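Local coordinates for protein endonuclease 2 (Arabidopsis thaliana, PDB 4CXO) that cuts RNA and single-stranded DNA, and less readily double-stranded DNA, into 5'-phosphorylated products with the help of three divalent metal ions, at residues P128-Y133 with N152-W157. Residues are numbered along the deposited sequence; the frame is centred on the assembly and turned at random.
Sequences PLHVSY and NLHHIW. With ZN (zinc ion), chain I; TMP (thymidine-5'-phosphate), chain E.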
loop_
_atom_site.group_PDB
_atom_site.type_symbol
_atom_site.label_atom_id
_atom_site.label_comp_id
_atom_site.label_asym_id
_atom_site.label_seq_id
_atom_site.Cartn_x
_atom_site.Cartn_y
_atom_site.Cartn_z
ATOM N N PRO A 128 -6.482 -0.294 3.083
ATOM C CA PRO A 128 -7.920 -0.331 2.806
ATOM C C PRO A 128 -8.578 1.032 2.610
ATOM O O PRO A 128 -9.407 1.182 1.712
ATOM C CB PRO A 128 -8.493 -1.021 4.046
ATOM C CG PRO A 128 -7.395 -1.929 4.480
ATOM C CD PRO A 128 -6.127 -1.167 4.210
ATOM N N LEU A 129 -8.211 2.027 3.406
ATOM C CA LEU A 129 -8.845 3.323 3.295
ATOM C C LEU A 129 -8.292 4.156 2.145
ATOM O O LEU A 129 -8.771 5.247 1.900
ATOM C CB LEU A 129 -8.777 4.079 4.622
ATOM C CG LEU A 129 -9.697 3.519 5.698
ATOM C CD1 LEU A 129 -9.516 4.259 7.010
ATOM C CD2 LEU A 129 -11.139 3.557 5.240
ATOM N N HIS A 130 -7.315 3.634 1.411
ATOM C CA HIS A 130 -6.931 4.238 0.144
ATOM C C HIS A 130 -7.822 3.801 -1.018
ATOM O O HIS A 130 -7.634 4.245 -2.134
ATOM C CB HIS A 130 -5.469 3.929 -0.175
ATOM C CG HIS A 130 -4.518 4.853 0.502
ATOM N ND1 HIS A 130 -3.660 5.668 -0.195
ATOM C CD2 HIS A 130 -4.332 5.138 1.810
ATOM C CE1 HIS A 130 -2.968 6.404 0.655
ATOM N NE2 HIS A 130 -3.379 6.119 1.878
ATOM N N VAL A 131 -8.756 2.897 -0.753
ATOM C CA VAL A 131 -9.809 2.525 -1.708
ATOM C C VAL A 131 -11.123 2.586 -0.937
ATOM O O VAL A 131 -11.630 1.576 -0.435
ATOM C CB VAL A 131 -9.570 1.127 -2.290
ATOM C CG1 VAL A 131 -10.557 0.826 -3.413
ATOM C CG2 VAL A 131 -8.143 1.008 -2.802
ATOM N N SER A 132 -11.643 3.789 -0.782
ATOM C CA SER A 132 -12.814 3.967 0.070
ATOM C C SER A 132 -13.552 5.254 -0.280
ATOM O O SER A 132 -13.343 5.806 -1.355
ATOM C CB SER A 132 -12.395 3.887 1.542
ATOM O OG SER A 132 -11.654 5.024 1.914
ATOM N N TYR A 133 -14.413 5.724 0.620
ATOM C CA TYR A 133 -15.465 6.659 0.232
ATOM C C TYR A 133 -15.009 8.084 -0.024
ATOM O O TYR A 133 -14.318 8.693 0.795
ATOM C CB TYR A 133 -16.566 6.706 1.285
ATOM C CG TYR A 133 -17.216 5.390 1.611
ATOM C CD1 TYR A 133 -17.085 4.273 0.785
ATOM C CD2 TYR A 133 -17.989 5.263 2.753
ATOM C CE1 TYR A 133 -17.696 3.080 1.100
ATOM C CE2 TYR A 133 -18.605 4.070 3.073
ATOM C CZ TYR A 133 -18.454 2.982 2.240
ATOM O OH TYR A 133 -19.072 1.802 2.566
ATOM N N ASN A 152 -7.562 10.963 13.121
ATOM C CA ASN A 152 -8.601 10.569 12.176
ATOM C C ASN A 152 -8.410 9.117 11.755
ATOM O O ASN A 152 -7.323 8.552 11.898
ATOM C CB ASN A 152 -8.711 11.519 10.981
ATOM C CG ASN A 152 -7.567 11.378 9.997
ATOM O OD1 ASN A 152 -7.359 10.322 9.401
ATOM N ND2 ASN A 152 -6.828 12.456 9.808
ATOM N N LEU A 153 -9.487 8.506 11.268
ATOM C CA LEU A 153 -9.479 7.073 10.980
ATOM C C LEU A 153 -8.484 6.715 9.891
ATOM O O LEU A 153 -7.829 5.693 9.968
ATOM C CB LEU A 153 -10.868 6.588 10.586
ATOM C CG LEU A 153 -11.002 5.076 10.479
ATOM C CD1 LEU A 153 -10.687 4.347 11.784
ATOM C CD2 LEU A 153 -12.401 4.772 9.982
ATOM N N HIS A 154 -8.365 7.555 8.880
ATOM C CA HIS A 154 -7.391 7.288 7.828
ATOM C C HIS A 154 -5.969 7.158 8.395
ATOM O O HIS A 154 -5.239 6.213 8.071
ATOM C CB HIS A 154 -7.450 8.354 6.751
ATOM C CG HIS A 154 -6.555 8.066 5.599
ATOM N ND1 HIS A 154 -6.989 7.435 4.452
ATOM C CD2 HIS A 154 -5.226 8.238 5.458
ATOM C CE1 HIS A 154 -5.965 7.274 3.632
ATOM N NE2 HIS A 154 -4.883 7.744 4.226
ATOM N N HIS A 155 -5.592 8.114 9.232
ATOM C CA HIS A 155 -4.266 8.139 9.862
ATOM C C HIS A 155 -4.035 6.924 10.750
ATOM O O HIS A 155 -2.931 6.418 10.872
ATOM C CB HIS A 155 -4.110 9.416 10.686
ATOM C CG HIS A 155 -2.710 9.679 11.124
ATOM N ND1 HIS A 155 -2.213 9.242 12.330
ATOM C CD2 HIS A 155 -1.692 10.319 10.506
ATOM C CE1 HIS A 155 -0.950 9.604 12.440
ATOM N NE2 HIS A 155 -0.613 10.270 11.352
ATOM N N ILE A 156 -5.097 6.450 11.369
ATOM C CA ILE A 156 -5.018 5.262 12.203
ATOM C C ILE A 156 -4.590 4.075 11.364
ATOM O O ILE A 156 -3.739 3.303 11.786
ATOM C CB ILE A 156 -6.348 5.034 12.943
ATOM C CG1 ILE A 156 -6.423 6.027 14.107
ATOM C CG2 ILE A 156 -6.481 3.614 13.457
ATOM C CD1 ILE A 156 -7.791 6.173 14.715
ATOM N N TRP A 157 -5.126 3.986 10.152
ATOM C CA TRP A 157 -4.765 2.916 9.224
ATOM C C TRP A 157 -3.407 3.145 8.543
ATOM O O TRP A 157 -2.636 2.200 8.340
ATOM C CB TRP A 157 -5.916 2.677 8.235
ATOM C CG TRP A 157 -6.967 1.849 8.881
ATOM C CD1 TRP A 157 -7.928 2.272 9.739
ATOM C CD2 TRP A 157 -7.091 0.437 8.797
ATOM N NE1 TRP A 157 -8.667 1.204 10.194
ATOM C CE2 TRP A 157 -8.174 0.062 9.620
ATOM C CE3 TRP A 157 -6.389 -0.554 8.107
ATOM C CZ2 TRP A 157 -8.578 -1.246 9.756
ATOM C CZ3 TRP A 157 -6.789 -1.861 8.251
ATOM C CH2 TRP A 157 -7.878 -2.196 9.071
HETATM ZN ZN ZN I . -2.881 7.445 3.507
HETATM P P TMP E . -4.873 14.771 2.376
HETATM O O1P TMP E . -4.729 15.254 0.955
HETATM O O2P TMP E . -3.856 15.365 3.323
HETATM O O3P TMP E . -6.293 14.734 2.899
HETATM O "O5'" TMP E . -4.462 13.222 2.316
HETATM C "C5'" TMP E . -4.299 12.519 3.544
HETATM C "C4'" TMP E . -4.228 11.016 3.311
HETATM O "O4'" TMP E . -5.457 10.458 2.842
HETATM C "C3'" TMP E . -3.246 10.624 2.234
HETATM O "O3'" TMP E . -2.764 9.361 2.668
HETATM C "C2'" TMP E . -4.046 10.457 0.949
HETATM C "C1'" TMP E . -5.340 9.883 1.520
HETATM N N1 TMP E . -6.624 10.167 0.853
HETATM C C2 TMP E . -7.505 9.099 0.536
HETATM O O2 TMP E . -7.172 7.907 0.758
HETATM N N3 TMP E . -8.705 9.337 -0.027
HETATM C C4 TMP E . -9.093 10.587 -0.292
HETATM O O4 TMP E . -10.205 10.776 -0.813
HETATM C C5 TMP E . -8.198 11.729 0.042
HETATM C C5M TMP E . -8.574 13.152 -0.231
HETATM C C6 TMP E . -6.982 11.445 0.623
#
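One zinc site of the trinuclear S1/P1 nuclease centre is built here, where His130 from the 3-10 turn 128-130 and His154 from the first turn of helix 153-169 bind the same ion. His130 NE2 sits 2.2 Å from the zinc and His154 NE2 2.1 Å; Asp158, one helical turn beyond His154, is a further protein ligand. The two imidazoles meet obliquely, planes at 39°, their NE2 atoms drawn close by the shared metal rather than by a hydrogen bond. Each ring is held from behind at ND1, His130 by the carbonyl of His58 and His154 by that of Gly138, which fixes its rotation and probably makes NE2 a stronger donor to the metal. His154 reaches the ion because its CG stands anti to the backbone N (chi1 -175°).

Next to the metal site, Leu129 sets CD1 against helix 153-169, 3.9 Å from Leu153 CG, while the same methyl lies 3.7 Å from Trp157 CD1. Pro128 meets the other end of that indole, its CG 3.8 Å from Trp157 CZ3. An alanine in place of Trp157 would probably leave Leu129 CD1 and Pro128 CG facing a gap between turn and helix, and Tyr235 OH without its indole N-H partner. Ala221 of helix 206-221 and residues of helix 233-262 pack around the indole too.

At the start of the helix, Asn152 is the N-cap, its OD1 accepting from His155 N at 2.8 Å. Thymidine-5'-phosphate lies against both rings: its O2 lies over the centre of the His130 ring, its O4' over one face of His154 toward the rim, and its O3' binds the zinc at 2.1 Å.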